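N-carbamoylsarcosine amidase related protein (Thermoplasma acidophilum, PDB 3EEF) is a zinc-binding member of the isochorismatase-like cysteine hydrolases and probably hydrolyses the amide bond of N-carbamoylsarcosine. Local coordinates at residues Met10-Glu13 / Phe14-Arg18; Ala129-Tyr133 / Arg134-Ile138; Thr164-Arg167 / Ser168-Glu172. All coordinates share one frame; numbering follows the deposited sequence.

Interaction 1 of 3, residues Met10-Glu13 / Phe14-Arg18; sequences MVNE and FIHGR
The carbonyl oxygen of Asn12 accepts three backbone N-H groups, those of Ile15, His16 and Gly17, and so closes the single turn of helix 12-15 that follows strand 3-8 in this isochorismatase-like fold. His16 N and Gly17 N lie at 2.7 Å from Asn12 O, both closer to the carbonyl plane than Ile15 N, which stands 69° out of it. Val11 is the N-cap residue, and its carbonyl takes the N-H of Phe14. Valine has no polar group to cap the helix with; its side chain serves the buried packing instead, CG2 lying 3.7 Å from Phe14 CD2, the two side chains running side by side. The Phe14 side chain comes to about 5 Å from the zinc ion, nearest atoms. Met10, a selenomethionine, and Ile15 are buried against helix 22-40.

Glu13 is long enough to leave the turn and meet Arg18. With CG anti to the backbone N (chi1 179°) and the chain extended, its carboxylate runs alongside the arginine, whose bend at chi3 brings the guanidinium back. Glu13 OE2 forms a salt bridge with Arg18 NE at 3.0 Å, but the two planes are 71° apart and the N-H bonds are weak. The stronger partner is Ser66 N at OE1, next to the zinc ligand His65. Asn12 is tied by its ND2 to Asp71 O, while its OD1 lies in the plane of the His16 ring, at the edge, 3.4 Å from CD2; Ile15 CG2 covers one face of that imidazole.

Interaction 2 of 3, residues Ala129-Tyr133 / Arg134-Ile138; sequences ADALY and RNYRI
Arg134 folds back over the end of helix 123-133, and its NH1 donates to Asp130 O at 2.9 Å in a nearly straight bond (161°) that lies in the guanidinium plane. Arg134 N reaches the same oxygen from the other face of the carbonyl plane. A long arginine suits this place: CG lies beside the backbone N (chi1 -73°) and the chain extends to NE, which carries NH1 one turn back. There it also forms a 3.3 Å salt bridge with Asp130 OD1, and a water bonded to OD1 accepts a weak bond from NH1.

The backbone beyond is a Schellman motif, Tyr136 N bonding to Ala131 O and Asn135 N to Leu132 O. Asn135 is its C-prime residue, and asparagine tolerates the positive phi (67°) well. The reversed chain brings Ile138 of strand 137-141 against the helix, CG1 meeting Ala131 CB at 4.0 Å, within a beta-alpha-beta crossover.

Farther out, Ser94 holds Asp130 OD2, Asp102 holds Tyr136 OH, and Tyr97 of the second subunit meets the Tyr133 ring. The positive guanidinium among C-terminal carbonyls would be expected to offset the negative end of the helix dipole.

Interaction 3 of 3, residues Thr164-Arg167 / Ser168-Glu172; sequences TVKR and SDEIE
Two hydrogen bonds join Arg167 to Glu170, one through the backbone and one through a side chain. Glu170 N donates to Arg167 O at 3.0 Å, closing a type I beta turn. In the other direction, Arg167 N donates to Glu170 OE1 at 2.7 Å, in a fairly straight bond (157°) that uses the anti lone pair of the oxygen. Glutamate has the length for this: CG is anti to the carbonyl carbon (chi1 -51°) and the chain is extended beyond it, so that the carboxylate returns to the start of the turn.

The charged contacts are looser. Arg167 and Asp169 run side by side with NH1 and OD2 4.1 Å apart, beyond a salt bridge; the firm partner of Arg167 is Glu142, which binds its NE. Lys166 crosses Glu170 at about a right angle, and NZ stays 4.7 Å from OE2. These long polar chains suit an exposed turn and would supply mild electrostatic attraction.

The carboxylate oxygen also sits against aliphatic carbons in van der Waals contact: Glu170 OE1 is 3.5 Å from Arg167 CG and 3.8 Å from Lys166 CD. Ser168, small and buried, fits against Pro30 and Val34 of helix 22-40, its N bound to Asp143 OD1.

A type I turn whose fourth residue bonds back through its side chain thus ends strand 164-166, one of the two edge strands within this chain of a parallel, Rossmann-like alpha/beta sheet.

Overall arrangement
The three contacts come in series along one isochorismatase-like domain built on a six-stranded parallel sheet. Interaction 1 follows strand 3-8 on the zinc side, while interaction 2 lies across the chain's centre from it, their centres 27 Å apart. Interactions 2 and 3, with centres 19 Å apart, touch through neighbouring strands 137-141 and 164-166, where Thr164 N probably bonds to Ile138 O. Interactions 1 and 3 do not touch, yet both pack on helix 22-40. The metal site thus neighbours interaction 1, subunits meet at interaction 2, and interaction 3 turns the chain at the sheet's edge.

Interaction 1 of 3, residues Met10-Glu13 / Phe14-Arg18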
loop_
_atom_site.group_PDB
_atom_site.type_symbol
_atom_site.label_atom_id
_atom_site.label_comp_id
_atom_site.label_asym_id
_atom_site.label_seq_id
_atom_site.Cartn_x
_atom_site.Cartn_y
_atom_site.Cartn_z
HETATM N N MSE A 10 -8.103 -21.534 -6.033
HETATM C CA MSE A 10 -8.742 -22.777 -6.454
HETATM C C MSE A 10 -8.274 -23.067 -7.877
HETATM O O MSE A 10 -9.053 -22.964 -8.821
HETATM C CB MSE A 10 -10.267 -22.673 -6.379
HETATM C CG MSE A 10 -10.831 -22.526 -4.960
HETATM SE SE MSE A 10 -10.592 -24.102 -3.860
HETATM C CE MSE A 10 -12.086 -25.209 -4.492
ATOM N N VAL A 11 -6.987 -23.400 -8.019
ATOM C CA VAL A 11 -6.365 -23.521 -9.334
ATOM C C VAL A 11 -5.860 -24.949 -9.547
ATOM O O VAL A 11 -5.688 -25.699 -8.596
ATOM C CB VAL A 11 -5.233 -22.461 -9.537
ATOM C CG1 VAL A 11 -5.811 -21.055 -9.334
ATOM C CG2 VAL A 11 -4.058 -22.703 -8.561
ATOM N N ASN A 12 -5.663 -25.303 -10.811
ATOM C CA ASN A 12 -5.358 -26.676 -11.238
ATOM C C ASN A 12 -4.198 -27.328 -10.516
ATOM O O ASN A 12 -4.288 -28.469 -10.122
ATOM C CB ASN A 12 -5.108 -26.708 -12.754
ATOM C CG ASN A 12 -6.403 -26.619 -13.550
ATOM O OD1 ASN A 12 -7.442 -27.136 -13.129
ATOM N ND2 ASN A 12 -6.346 -25.980 -14.707
ATOM N N GLU A 13 -3.107 -26.609 -10.324
ATOM C CA GLU A 13 -1.942 -27.241 -9.744
ATOM C C GLU A 13 -2.173 -27.672 -8.312
ATOM O O GLU A 13 -1.551 -28.623 -7.878
ATOM C CB GLU A 13 -0.722 -26.330 -9.825
ATOM C CG GLU A 13 0.554 -26.920 -9.201
ATOM C CD GLU A 13 1.784 -26.160 -9.614
ATOM O OE1 GLU A 13 1.646 -25.189 -10.383
ATOM O OE2 GLU A 13 2.889 -26.534 -9.174
ATOM N N PHE A 14 -3.050 -26.981 -7.579
ATOM C CA PHE A 14 -3.308 -27.352 -6.181
ATOM C C PHE A 14 -4.478 -28.331 -6.005
ATOM O O PHE A 14 -4.630 -28.902 -4.921
ATOM C CB PHE A 14 -3.539 -26.113 -5.308
ATOM C CG PHE A 14 -2.311 -25.242 -5.121
ATOM C CD1 PHE A 14 -1.173 -25.742 -4.527
ATOM C CD2 PHE A 14 -2.332 -23.907 -5.490
ATOM C CE1 PHE A 14 -0.048 -24.931 -4.344
ATOM C CE2 PHE A 14 -1.225 -23.083 -5.303
ATOM C CZ PHE A 14 -0.084 -23.595 -4.729
ATOM N N ILE A 15 -5.282 -28.519 -7.059
ATOM C CA ILE A 15 -6.492 -29.359 -7.016
ATOM C C ILE A 15 -6.319 -30.598 -7.888
ATOM O O ILE A 15 -6.591 -31.714 -7.444
ATOM C CB ILE A 15 -7.751 -28.596 -7.522
ATOM C CG1 ILE A 15 -8.083 -27.392 -6.628
ATOM C CG2 ILE A 15 -8.985 -29.513 -7.549
ATOM C CD1 ILE A 15 -8.401 -27.759 -5.187
ATOM N N HIS A 16 -5.881 -30.387 -9.127
ATOM C CA HIS A 16 -5.768 -31.454 -10.126
ATOM C C HIS A 16 -4.345 -31.883 -10.422
ATOM O O HIS A 16 -4.149 -33.012 -10.830
ATOM C CB HIS A 16 -6.448 -31.068 -11.454
ATOM C CG HIS A 16 -7.933 -30.947 -11.349
ATOM N ND1 HIS A 16 -8.722 -31.963 -10.848
ATOM C CD2 HIS A 16 -8.777 -29.930 -11.653
ATOM C CE1 HIS A 16 -9.987 -31.581 -10.858
ATOM N NE2 HIS A 16 -10.051 -30.353 -11.345
ATOM N N GLY A 17 -3.359 -31.011 -10.222
ATOM C CA GLY A 17 -2.007 -31.277 -10.737
ATOM C C GLY A 17 -0.923 -31.547 -9.715
ATOM O O GLY A 17 -1.121 -32.279 -8.771
ATOM N N ARG A 18 0.226 -30.909 -9.898
ATOM C CA ARG A 18 1.469 -31.319 -9.248
ATOM C C ARG A 18 1.397 -31.299 -7.701
ATOM O O ARG A 18 2.005 -32.145 -7.039
ATOM C CB ARG A 18 2.605 -30.434 -9.780
ATOM C CG ARG A 18 3.996 -30.797 -9.312
ATOM C CD ARG A 18 5.046 -29.872 -9.939
ATOM N NE ARG A 18 5.110 -28.581 -9.266
ATOM C CZ ARG A 18 5.633 -28.377 -8.055
ATOM N NH1 ARG A 18 6.141 -29.377 -7.357
ATOM N NH2 ARG A 18 5.638 -27.152 -7.529
#

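Interaction 2 of 3, residues Ala129-Tyr133 / Arg134-Ile138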
loop_
_atom_site.group_PDB
_atom_site.type_symbol
_atom_site.label_atom_id
_atom_site.label_comp_id
_atom_site.label_asym_id
_atom_site.label_seq_id
_atom_site.Cartn_x
_atom_site.Cartn_y
_atom_site.Cartn_z
ATOM N N ALA A 129 -5.786 -11.673 7.144
ATOM C CA ALA A 129 -4.989 -10.674 7.846
ATOM C C ALA A 129 -5.151 -9.307 7.217
ATOM O O ALA A 129 -5.445 -8.306 7.897
ATOM C CB ALA A 129 -3.492 -11.099 7.844
ATOM N N ASP A 130 -4.973 -9.262 5.912
ATOM C CA ASP A 130 -5.070 -7.981 5.196
ATOM C C ASP A 130 -6.464 -7.381 5.223
ATOM O O ASP A 130 -6.595 -6.165 5.187
ATOM C CB ASP A 130 -4.625 -8.131 3.759
ATOM C CG ASP A 130 -3.121 -7.950 3.588
ATOM O OD1 ASP A 130 -2.501 -7.273 4.442
ATOM O OD2 ASP A 130 -2.573 -8.479 2.588
ATOM N N ALA A 131 -7.488 -8.241 5.211
ATOM C CA ALA A 131 -8.898 -7.854 5.310
ATOM C C ALA A 131 -9.129 -7.119 6.611
ATOM O O ALA A 131 -9.734 -6.053 6.636
ATOM C CB ALA A 131 -9.776 -9.120 5.266
ATOM N N LEU A 132 -8.604 -7.698 7.697
ATOM C CA LEU A 132 -8.656 -7.098 9.019
ATOM C C LEU A 132 -8.037 -5.724 9.092
ATOM O O LEU A 132 -8.649 -4.801 9.564
ATOM C CB LEU A 132 -7.968 -7.988 10.037
ATOM C CG LEU A 132 -8.199 -7.511 11.481
ATOM C CD1 LEU A 132 -9.707 -7.529 11.806
ATOM C CD2 LEU A 132 -7.445 -8.382 12.424
ATOM N N TYR A 133 -6.796 -5.589 8.653
ATOM C CA TYR A 133 -6.138 -4.282 8.594
ATOM C C TYR A 133 -7.011 -3.225 7.882
ATOM O O TYR A 133 -7.007 -2.045 8.228
ATOM C CB TYR A 133 -4.836 -4.380 7.826
ATOM C CG TYR A 133 -3.784 -5.380 8.320
ATOM C CD1 TYR A 133 -3.949 -6.116 9.488
ATOM C CD2 TYR A 133 -2.596 -5.536 7.619
ATOM C CE1 TYR A 133 -2.983 -6.989 9.921
ATOM C CE2 TYR A 133 -1.614 -6.402 8.051
ATOM C CZ TYR A 133 -1.817 -7.126 9.198
ATOM O OH TYR A 133 -0.871 -8.006 9.626
ATOM N N ARG A 134 -7.718 -3.656 6.851
ATOM C CA ARG A 134 -8.557 -2.765 6.069
ATOM C C ARG A 134 -10.010 -2.725 6.593
ATOM O O ARG A 134 -10.905 -2.329 5.863
ATOM C CB ARG A 134 -8.545 -3.231 4.608
ATOM C CG ARG A 134 -7.254 -2.947 3.903
ATOM C CD ARG A 134 -7.039 -3.839 2.709
ATOM N NE ARG A 134 -5.743 -3.533 2.145
ATOM C CZ ARG A 134 -4.584 -3.990 2.592
ATOM N NH1 ARG A 134 -4.517 -4.835 3.613
ATOM N NH2 ARG A 134 -3.467 -3.575 2.012
ATOM N N ASN A 135 -10.243 -3.170 7.831
ATOM C CA ASN A 135 -11.519 -2.978 8.523
ATOM C C ASN A 135 -12.729 -3.715 7.939
ATOM O O ASN A 135 -13.864 -3.338 8.202
ATOM C CB ASN A 135 -11.838 -1.467 8.619
ATOM C CG ASN A 135 -12.685 -1.095 9.856
ATOM O OD1 ASN A 135 -12.469 -1.599 10.972
ATOM N ND2 ASN A 135 -13.638 -0.178 9.655
ATOM N N TYR A 136 -12.495 -4.761 7.160
ATOM C CA TYR A 136 -13.537 -5.711 6.798
ATOM C C TYR A 136 -13.842 -6.647 7.959
ATOM O O TYR A 136 -12.959 -6.955 8.767
ATOM C CB TYR A 136 -13.099 -6.550 5.595
ATOM C CG TYR A 136 -12.907 -5.710 4.370
ATOM C CD1 TYR A 136 -14.007 -5.269 3.642
ATOM C CD2 TYR A 136 -11.649 -5.291 3.981
ATOM C CE1 TYR A 136 -13.857 -4.462 2.537
ATOM C CE2 TYR A 136 -11.484 -4.455 2.875
ATOM C CZ TYR A 136 -12.591 -4.055 2.157
ATOM O OH TYR A 136 -12.454 -3.245 1.062
ATOM N N ARG A 137 -15.088 -7.103 8.045
ATOM C CA ARG A 137 -15.403 -8.289 8.866
ATOM C C ARG A 137 -15.107 -9.519 8.037
ATOM O O ARG A 137 -15.095 -9.463 6.795
ATOM C CB ARG A 137 -16.862 -8.324 9.317
ATOM C CG ARG A 137 -17.274 -7.164 10.226
ATOM C CD ARG A 137 -16.616 -7.220 11.624
ATOM N NE ARG A 137 -16.774 -8.520 12.302
ATOM C CZ ARG A 137 -17.929 -9.039 12.763
ATOM N NH1 ARG A 137 -19.086 -8.386 12.627
ATOM N NH2 ARG A 137 -17.930 -10.235 13.376
ATOM N N ILE A 138 -14.853 -10.635 8.731
ATOM C CA ILE A 138 -14.372 -11.835 8.088
ATOM C C ILE A 138 -15.213 -13.061 8.415
ATOM O O ILE A 138 -15.491 -13.330 9.581
ATOM C CB ILE A 138 -12.911 -12.141 8.489
ATOM C CG1 ILE A 138 -11.979 -10.954 8.116
ATOM C CG2 ILE A 138 -12.452 -13.467 7.814
ATOM C CD1 ILE A 138 -10.595 -10.876 8.861
HETATM O O HOH W 1 -1.271 -4.924 4.303
#

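Interaction 3 of 3, residues Thr164-Arg167 / Ser168-Glu172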
loop_
_atom_site.group_PDB
_atom_site.type_symbol
_atom_site.label_atom_id
_atom_site.label_comp_id
_atom_site.label_asym_id
_atom_site.label_seq_id
_atom_site.Cartn_x
_atom_site.Cartn_y
_atom_site.Cartn_z
ATOM N N THR A 164 -15.775 -15.279 11.946
ATOM C CA THR A 164 -16.826 -16.212 12.274
ATOM C C THR A 164 -16.772 -17.322 11.232
ATOM O O THR A 164 -16.661 -17.056 10.033
ATOM C CB THR A 164 -18.201 -15.561 12.260
ATOM O OG1 THR A 164 -18.501 -15.174 10.922
ATOM C CG2 THR A 164 -18.248 -14.338 13.145
ATOM N N VAL A 165 -16.908 -18.561 11.698
ATOM C CA VAL A 165 -16.779 -19.751 10.871
ATOM C C VAL A 165 -18.170 -20.309 10.528
ATOM O O VAL A 165 -19.007 -20.467 11.399
ATOM C CB VAL A 165 -15.967 -20.816 11.634
ATOM C CG1 VAL A 165 -15.778 -22.063 10.792
ATOM C CG2 VAL A 165 -14.616 -20.244 12.092
ATOM N N LYS A 166 -18.411 -20.600 9.257
ATOM C CA LYS A 166 -19.689 -21.124 8.798
ATOM C C LYS A 166 -19.462 -22.368 7.964
ATOM O O LYS A 166 -18.327 -22.651 7.591
ATOM C CB LYS A 166 -20.414 -20.081 7.939
ATOM C CG LYS A 166 -20.896 -18.841 8.705
ATOM C CD LYS A 166 -21.897 -19.191 9.802
ATOM C CE LYS A 166 -22.706 -17.972 10.250
ATOM N NZ LYS A 166 -23.354 -18.209 11.580
ATOM N N ARG A 167 -20.541 -23.091 7.659
ATOM C CA ARG A 167 -20.486 -24.211 6.731
ATOM C C ARG A 167 -21.165 -23.832 5.429
ATOM O O ARG A 167 -21.979 -22.905 5.384
ATOM C CB ARG A 167 -21.123 -25.462 7.325
ATOM C CG ARG A 167 -20.693 -25.722 8.755
ATOM C CD ARG A 167 -20.974 -27.138 9.209
ATOM N NE ARG A 167 -19.842 -28.017 8.921
ATOM C CZ ARG A 167 -19.723 -28.808 7.855
ATOM N NH1 ARG A 167 -20.672 -28.874 6.922
ATOM N NH2 ARG A 167 -18.635 -29.557 7.731
ATOM N N SER A 168 -20.799 -24.533 4.355
ATOM C CA SER A 168 -21.291 -24.170 3.033
ATOM C C SER A 168 -22.817 -24.207 2.998
ATOM O O SER A 168 -23.431 -23.345 2.386
ATOM C CB SER A 168 -20.692 -25.051 1.934
ATOM O OG SER A 168 -20.831 -26.424 2.212
ATOM N N ASP A 169 -23.416 -25.168 3.708
ATOM C CA ASP A 169 -24.884 -25.311 3.737
ATOM C C ASP A 169 -25.629 -24.226 4.524
ATOM O O ASP A 169 -26.857 -24.209 4.492
ATOM C CB ASP A 169 -25.321 -26.730 4.191
ATOM C CG ASP A 169 -24.823 -27.102 5.590
ATOM O OD1 ASP A 169 -24.668 -26.215 6.459
ATOM O OD2 ASP A 169 -24.582 -28.306 5.819
ATOM N N GLU A 170 -24.909 -23.346 5.226
ATOM C CA GLU A 170 -25.508 -22.164 5.865
ATOM C C GLU A 170 -25.412 -20.900 4.960
ATOM O O GLU A 170 -24.522 -20.782 4.115
ATOM C CB GLU A 170 -24.847 -21.910 7.214
ATOM C CG GLU A 170 -24.783 -23.123 8.136
ATOM C CD GLU A 170 -23.914 -22.876 9.368
ATOM O OE1 GLU A 170 -22.676 -22.905 9.253
ATOM O OE2 GLU A 170 -24.465 -22.656 10.463
ATOM N N ILE A 171 -26.355 -19.976 5.117
ATOM C CA ILE A 171 -26.359 -18.711 4.340
ATOM C C ILE A 171 -27.182 -17.605 5.049
ATOM O O ILE A 171 -28.411 -17.707 5.229
ATOM C CB ILE A 171 -26.840 -18.858 2.829
ATOM C CG1 ILE A 171 -28.339 -19.267 2.719
ATOM C CG2 ILE A 171 -25.944 -19.808 2.051
ATOM C CD1 ILE A 171 -29.304 -18.086 2.599
ATOM N N GLU A 172 -26.467 -16.553 5.438
ATOM C CA GLU A 172 -27.063 -15.395 6.067
ATOM C C GLU A 172 -27.599 -14.387 5.046
ATOM O O GLU A 172 -27.976 -13.294 5.441
ATOM C CB GLU A 172 -26.024 -14.726 6.983
#